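Local coordinates for protein TodX (Pseudomonas putida, PDB 3BS0) that probably carries toluene and related aromatic hydrocarbons across the outer membrane, as a beta-barrel channel of the FadL family, at residues N163-L168 with H201-R206; A252-I257 with L264-D269. All blocks are in the same frame, centred on the assembly; numbering follows the deposited sequence.

Contact 1 (N163-L168 with H201-R206); sequences NLELLL and HFSLSR. With C8E ((hydroxyethyloxy)tri(ethyloxy)octane), chain D.
Leu164 and Leu166 on one strand face Leu204 and Phe202 on the other, forming an antiparallel ladder that joins strand 151-169 to strand 199-204 in this outer-membrane beta-barrel protein. In each of these two pairs the backbone N-H groups and carbonyls bond reciprocally, as Leu166 N to Phe202 O at 2.8 Å and Phe202 N to Leu166 O at 2.7 Å. Glu165-Ser203 and Leu167-His201 are the non-hydrogen-bonded pairs, and their side chains lie on the other face.

On that face the polar chemistry gathers on one oxygen. The Glu165 chain is bent at chi2 (50°), which turns CD toward Ser203, and OE2 accepts two hydrogen bonds. Ser203 OG reaches OE2 at 2.7 Å on the syn side, close to the carboxylate plane. His201 NE2 reaches it at 3.0 Å from above the carboxylate plane, although OE2 lies in the plane of the imidazole; this bond is nearly straight, at 172°. Ring and carboxylate planes are 38° apart. Phe126 meets the His201 ring from a loop outside the two strands.

Apolar contacts fill the face carrying Leu164, Leu166, Phe202 and Leu204. Leu164 CB packs on Leu204 CB at 3.8 Å. The bound detergent C8E lies against this face: its C14 sits over one face of the Phe202 ring, offset toward the rim, and its C13 comes within 3.5 Å of Leu164 CD1. Farther along, Leu168 CD1 is 3.4 Å from the ether oxygen O18 of C8E.

The chemistry implies a strand pair with two characters: a hydrogen-bonded Glu-Ser-His cluster on one face, where the carboxylate would favour a proton on NE2, and on the other an apolar surface of leucines and Phe202 that here lies against the ether part of the detergent rather than its octyl tail.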
loop_
_atom_site.group_PDB
_atom_site.type_symbol
_atom_site.label_atom_id
_atom_site.label_comp_id
_atom_site.label_asym_id
_atom_site.label_seq_id
_atom_site.Cartn_x
_atom_site.Cartn_y
_atom_site.Cartn_z
ATOM N N ASN A 163 -1.055 -12.573 2.876
ATOM C CA ASN A 163 -0.331 -13.829 2.740
ATOM C C ASN A 163 0.970 -13.652 3.514
ATOM O O ASN A 163 1.646 -12.627 3.408
ATOM C CB ASN A 163 -0.048 -14.154 1.274
ATOM C CG ASN A 163 -1.284 -14.634 0.552
ATOM O OD1 ASN A 163 -1.830 -15.683 0.873
ATOM N ND2 ASN A 163 -1.743 -13.861 -0.425
ATOM N N LEU A 164 1.304 -14.655 4.314
ATOM C CA LEU A 164 2.491 -14.609 5.132
ATOM C C LEU A 164 3.156 -15.977 5.219
ATOM O O LEU A 164 2.497 -17.010 5.269
ATOM C CB LEU A 164 2.109 -14.157 6.540
ATOM C CG LEU A 164 2.972 -13.181 7.328
ATOM C CD1 LEU A 164 2.636 -13.325 8.805
ATOM C CD2 LEU A 164 4.428 -13.466 7.092
ATOM N N GLU A 165 4.476 -15.956 5.253
ATOM C CA GLU A 165 5.303 -17.138 5.383
ATOM C C GLU A 165 6.418 -16.495 6.228
ATOM O O GLU A 165 7.126 -15.610 5.743
ATOM C CB GLU A 165 5.789 -17.568 3.990
ATOM C CG GLU A 165 5.740 -19.083 3.680
ATOM C CD GLU A 165 4.395 -19.759 3.999
ATOM O OE1 GLU A 165 3.326 -19.265 3.545
ATOM O OE2 GLU A 165 4.424 -20.808 4.698
ATOM N N LEU A 166 6.540 -16.899 7.497
ATOM C CA LEU A 166 7.532 -16.316 8.397
ATOM C C LEU A 166 8.185 -17.219 9.471
ATOM O O LEU A 166 7.532 -17.720 10.370
ATOM C CB LEU A 166 6.903 -15.120 9.093
ATOM C CG LEU A 166 7.670 -14.389 10.194
ATOM C CD1 LEU A 166 8.854 -13.673 9.599
ATOM C CD2 LEU A 166 6.733 -13.386 10.870
ATOM N N LEU A 167 9.494 -17.381 9.384
ATOM C CA LEU A 167 10.224 -18.174 10.338
ATOM C C LEU A 167 10.877 -17.263 11.364
ATOM O O LEU A 167 11.439 -16.228 11.031
ATOM C CB LEU A 167 11.289 -19.007 9.632
ATOM C CG LEU A 167 12.017 -20.080 10.459
ATOM C CD1 LEU A 167 12.708 -21.097 9.520
ATOM C CD2 LEU A 167 13.049 -19.432 11.383
ATOM N N LEU A 168 10.769 -17.644 12.624
ATOM C CA LEU A 168 11.385 -16.898 13.687
ATOM C C LEU A 168 12.278 -17.876 14.423
ATOM O O LEU A 168 11.796 -18.833 15.037
ATOM C CB LEU A 168 10.347 -16.329 14.649
ATOM C CG LEU A 168 9.418 -15.237 14.084
ATOM C CD1 LEU A 168 8.418 -14.821 15.185
ATOM C CD2 LEU A 168 10.229 -14.026 13.589
ATOM N N HIS A 201 7.468 -21.401 12.823
ATOM C CA HIS A 201 7.126 -20.840 11.539
ATOM C C HIS A 201 5.652 -20.517 11.439
ATOM O O HIS A 201 4.785 -21.299 11.854
ATOM C CB HIS A 201 7.507 -21.798 10.421
ATOM C CG HIS A 201 7.109 -21.311 9.068
ATOM N ND1 HIS A 201 7.826 -20.355 8.381
ATOM C CD2 HIS A 201 6.075 -21.658 8.265
ATOM C CE1 HIS A 201 7.257 -20.143 7.208
ATOM N NE2 HIS A 201 6.194 -20.920 7.113
ATOM N N PHE A 202 5.381 -19.344 10.892
ATOM C CA PHE A 202 4.023 -18.929 10.690
ATOM C C PHE A 202 3.695 -18.950 9.214
ATOM O O PHE A 202 4.442 -18.435 8.407
ATOM C CB PHE A 202 3.812 -17.541 11.263
ATOM C CG PHE A 202 3.253 -17.564 12.635
ATOM C CD1 PHE A 202 4.059 -17.326 13.736
ATOM C CD2 PHE A 202 1.926 -17.879 12.830
ATOM C CE1 PHE A 202 3.550 -17.401 15.021
ATOM C CE2 PHE A 202 1.404 -17.960 14.107
ATOM C CZ PHE A 202 2.218 -17.720 15.207
ATOM N N SER A 203 2.580 -19.568 8.860
ATOM C CA SER A 203 2.189 -19.635 7.471
ATOM C C SER A 203 0.731 -19.249 7.238
ATOM O O SER A 203 -0.188 -19.743 7.900
ATOM C CB SER A 203 2.455 -21.038 6.932
ATOM O OG SER A 203 1.910 -21.183 5.637
ATOM N N LEU A 204 0.538 -18.327 6.307
ATOM C CA LEU A 204 -0.781 -17.849 5.917
ATOM C C LEU A 204 -0.730 -17.960 4.400
ATOM O O LEU A 204 -0.430 -17.004 3.700
ATOM C CB LEU A 204 -0.970 -16.407 6.369
ATOM C CG LEU A 204 -1.283 -16.232 7.858
ATOM C CD1 LEU A 204 -0.191 -16.800 8.761
ATOM C CD2 LEU A 204 -1.453 -14.749 8.107
ATOM N N SER A 205 -1.019 -19.157 3.913
ATOM C CA SER A 205 -0.936 -19.482 2.499
ATOM C C SER A 205 -2.224 -19.653 1.725
ATOM O O SER A 205 -2.186 -19.791 0.510
ATOM C CB SER A 205 -0.188 -20.793 2.346
ATOM O OG SER A 205 -1.078 -21.861 2.646
ATOM N N ARG A 206 -3.360 -19.674 2.406
ATOM C CA ARG A 206 -4.621 -19.915 1.720
ATOM C C ARG A 206 -5.194 -18.843 0.850
ATOM O O ARG A 206 -5.078 -17.653 1.139
ATOM C CB ARG A 206 -5.705 -20.317 2.717
ATOM C CG ARG A 206 -5.667 -21.774 3.089
ATOM C CD ARG A 206 -4.416 -22.077 3.864
ATOM N NE ARG A 206 -4.698 -22.957 4.989
ATOM C CZ ARG A 206 -3.895 -23.103 6.038
ATOM N NH1 ARG A 206 -2.756 -22.420 6.099
ATOM N NH2 ARG A 206 -4.230 -23.924 7.027
HETATM C C1 C8E D . -2.066 -2.197 6.721
HETATM C C2 C8E D . -1.083 -3.282 6.759
HETATM C C3 C8E D . -1.232 -4.271 7.829
HETATM C C4 C8E D . -0.445 -5.377 7.408
HETATM C C5 C8E D . -0.042 -6.156 8.526
HETATM C C6 C8E D . 0.773 -7.241 8.043
HETATM C C7 C8E D . 1.598 -7.338 9.296
HETATM C C8 C8E D . 0.911 -7.922 10.452
HETATM O O9 C8E D . 1.438 -8.902 11.311
HETATM C C10 C8E D . 1.769 -10.172 10.623
HETATM C C11 C8E D . 2.265 -11.088 11.783
HETATM O O12 C8E D . 1.209 -12.049 12.360
HETATM C C13 C8E D . 1.717 -13.410 12.204
HETATM C C14 C8E D . 2.966 -13.897 13.034
HETATM O O15 C8E D . 3.255 -13.713 14.482
HETATM C C16 C8E D . 3.965 -12.415 14.679
HETATM C C17 C8E D . 5.504 -12.481 14.537
HETATM O O18 C8E D . 6.496 -12.031 15.464
HETATM C C19 C8E D . 6.822 -10.625 15.229
HETATM C C20 C8E D . 8.202 -10.005 14.808
HETATM O O21 C8E D . 8.969 -9.368 15.826
#

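Contact 2 (A252-I257 with L264-D269); sequences ATLSAI and LPLDGD
A beta hairpin brings strand 244-257 back against strand 263-272, and Ala252 to Ala256 pair with Leu264 to Gly268 along its two antiparallel arms. Ala252-Gly268, Leu254-Leu266 and Ala256-Leu264 are the hydrogen-bonded pairs, with Thr253-Asp267 and Ser255-Pro265 between them. Pro265, which has no N-H to offer, occupies a non-hydrogen-bonded site, where the ladder asks for none across this contact.

The backbone bonding is uneven. Toward the turn, Leu264 N gives a good bond to Ala256 O at 2.8 Å, while the return bond from Ala256 N to Leu264 O is longer and its donor stands well above the carbonyl plane. In the middle, Leu254 N binds Leu266 O at 2.9 Å, but the opposite bond, Leu266 N to Leu254 O, is weak because it is strongly bent, with an angle of 116° at the hydrogen. At the far end the strands stand wider, 5.8 Å between the CA atoms of Ala252 and Gly268, and Gly268 N reaches Ala252 O at 3.2 Å.

On the face of the alanines and leucines, the side chains of Leu254 and Leu266 run side by side and meet through their CD2 methyls at 4.0 Å. Leu186 of helix 186-194 and Phe315 of strand 314-317 each touch both of these leucines, while Phe193 of the same helix touches Ala256 and Leu264; the hairpin is thus packed against helix and strand.

The other face carries polar and small groups. Pro265 CB rests against Thr253 CG2; chi1 of -59° puts OG1 beside the backbone N, next to the aspartate, and CG2 anti to that N. There Thr253 OG1 donates to Asp267 OD1 across 3.2 Å, approaching nearly along the C-O axis of the carboxylate.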
loop_
_atom_site.group_PDB
_atom_site.type_symbol
_atom_site.label_atom_id
_atom_site.label_comp_id
_atom_site.label_asym_id
_atom_site.label_seq_id
_atom_site.Cartn_x
_atom_site.Cartn_y
_atom_site.Cartn_z
ATOM N N ALA A 252 -4.230 -20.441 9.292
ATOM C CA ALA A 252 -2.796 -20.303 9.428
ATOM C C ALA A 252 -2.240 -21.574 10.021
ATOM O O ALA A 252 -2.911 -22.260 10.787
ATOM C CB ALA A 252 -2.472 -19.130 10.332
ATOM N N THR A 253 -1.011 -21.900 9.657
ATOM C CA THR A 253 -0.362 -23.080 10.178
ATOM C C THR A 253 0.808 -22.660 11.051
ATOM O O THR A 253 1.788 -22.093 10.573
ATOM C CB THR A 253 0.183 -23.981 9.055
ATOM O OG1 THR A 253 -0.885 -24.393 8.202
ATOM C CG2 THR A 253 0.856 -25.212 9.651
ATOM N N LEU A 254 0.693 -22.910 12.344
ATOM C CA LEU A 254 1.780 -22.594 13.254
ATOM C C LEU A 254 2.594 -23.865 13.258
ATOM O O LEU A 254 2.061 -24.947 13.477
ATOM C CB LEU A 254 1.271 -22.330 14.654
ATOM C CG LEU A 254 2.439 -22.364 15.630
ATOM C CD1 LEU A 254 3.309 -21.122 15.441
ATOM C CD2 LEU A 254 1.914 -22.451 17.052
ATOM N N SER A 255 3.883 -23.743 13.001
ATOM C CA SER A 255 4.727 -24.913 12.956
ATOM C C SER A 255 6.029 -24.722 13.726
ATOM O O SER A 255 6.809 -23.828 13.458
ATOM C CB SER A 255 4.992 -25.280 11.501
ATOM O OG SER A 255 6.371 -25.314 11.266
ATOM N N ALA A 256 6.230 -25.581 14.706
ATOM C CA ALA A 256 7.385 -25.551 15.568
ATOM C C ALA A 256 8.468 -26.399 14.952
ATOM O O ALA A 256 8.178 -27.420 14.332
ATOM C CB ALA A 256 7.005 -26.096 16.952
ATOM N N ILE A 257 9.716 -25.972 15.120
ATOM C CA ILE A 257 10.841 -26.724 14.593
ATOM C C ILE A 257 11.908 -26.952 15.672
ATOM O O ILE A 257 12.337 -26.019 16.366
ATOM C CB ILE A 257 11.422 -25.998 13.388
ATOM C CG1 ILE A 257 10.292 -25.743 12.372
ATOM C CG2 ILE A 257 12.547 -26.838 12.760
ATOM C CD1 ILE A 257 10.209 -24.303 11.890
ATOM N N LEU A 264 6.635 -29.680 13.727
ATOM C CA LEU A 264 5.400 -30.012 14.431
ATOM C C LEU A 264 4.369 -28.933 14.120
ATOM O O LEU A 264 4.135 -28.030 14.929
ATOM C CB LEU A 264 5.664 -30.084 15.944
ATOM C CG LEU A 264 4.637 -30.723 16.887
ATOM C CD1 LEU A 264 5.122 -30.550 18.341
ATOM C CD2 LEU A 264 3.263 -30.096 16.704
ATOM N N PRO A 265 3.735 -29.026 12.937
ATOM C CA PRO A 265 2.706 -28.127 12.392
ATOM C C PRO A 265 1.400 -28.155 13.164
ATOM O O PRO A 265 1.078 -29.132 13.830
ATOM C CB PRO A 265 2.505 -28.656 10.985
ATOM C CG PRO A 265 2.627 -30.142 11.200
ATOM C CD PRO A 265 3.893 -30.200 12.059
ATOM N N LEU A 266 0.634 -27.079 13.067
ATOM C CA LEU A 266 -0.629 -27.050 13.748
ATOM C C LEU A 266 -1.538 -25.969 13.190
ATOM O O LEU A 266 -1.276 -24.769 13.323
ATOM C CB LEU A 266 -0.389 -26.943 15.254
ATOM C CG LEU A 266 -0.371 -25.708 16.143
ATOM C CD1 LEU A 266 -1.793 -25.265 16.386
ATOM C CD2 LEU A 266 0.277 -26.064 17.486
ATOM N N ASP A 267 -2.599 -26.440 12.525
ATOM C CA ASP A 267 -3.609 -25.599 11.878
ATOM C C ASP A 267 -4.575 -25.001 12.866
ATOM O O ASP A 267 -4.920 -25.626 13.863
ATOM C CB ASP A 267 -4.428 -26.406 10.878
ATOM C CG ASP A 267 -3.577 -27.286 10.016
ATOM O OD1 ASP A 267 -2.543 -26.803 9.507
ATOM O OD2 ASP A 267 -3.948 -28.460 9.839
ATOM N N GLY A 268 -5.023 -23.791 12.566
ATOM C CA GLY A 268 -5.957 -23.124 13.439
ATOM C C GLY A 268 -6.384 -21.813 12.830
ATOM O O GLY A 268 -6.198 -21.567 11.638
ATOM N N ASP A 269 -6.970 -20.971 13.664
ATOM C CA ASP A 269 -7.427 -19.665 13.248
ATOM C C ASP A 269 -6.389 -18.613 13.653
ATOM O O ASP A 269 -5.657 -18.795 14.631
ATOM C CB ASP A 269 -8.763 -19.347 13.924
ATOM C CG ASP A 269 -9.292 -17.985 13.541
ATOM O OD1 ASP A 269 -9.807 -17.845 12.406
ATOM O OD2 ASP A 269 -9.178 -17.049 14.366
#

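The two contacts are separate strand pairings in the same run of antiparallel strands, their centres about 9 Å apart, because strand 199-204 of contact 1 is the neighbour of strand 244-257 of contact 2. The seam between them has probable backbone hydrogen bonds from His201 N to Ser255 O at 2.6 Å and from Thr253 N to Ser203 O at 2.9 Å. Residues 201-204 therefore lie between strand 163-168 and strand 252-257. Bound detergent is close to both: one C8E lies against one face of Phe202 in contact 1, and the side chain of Leu254 in contact 2, which touches Phe202, comes within about 4 Å (nearest atoms) of a different C8E.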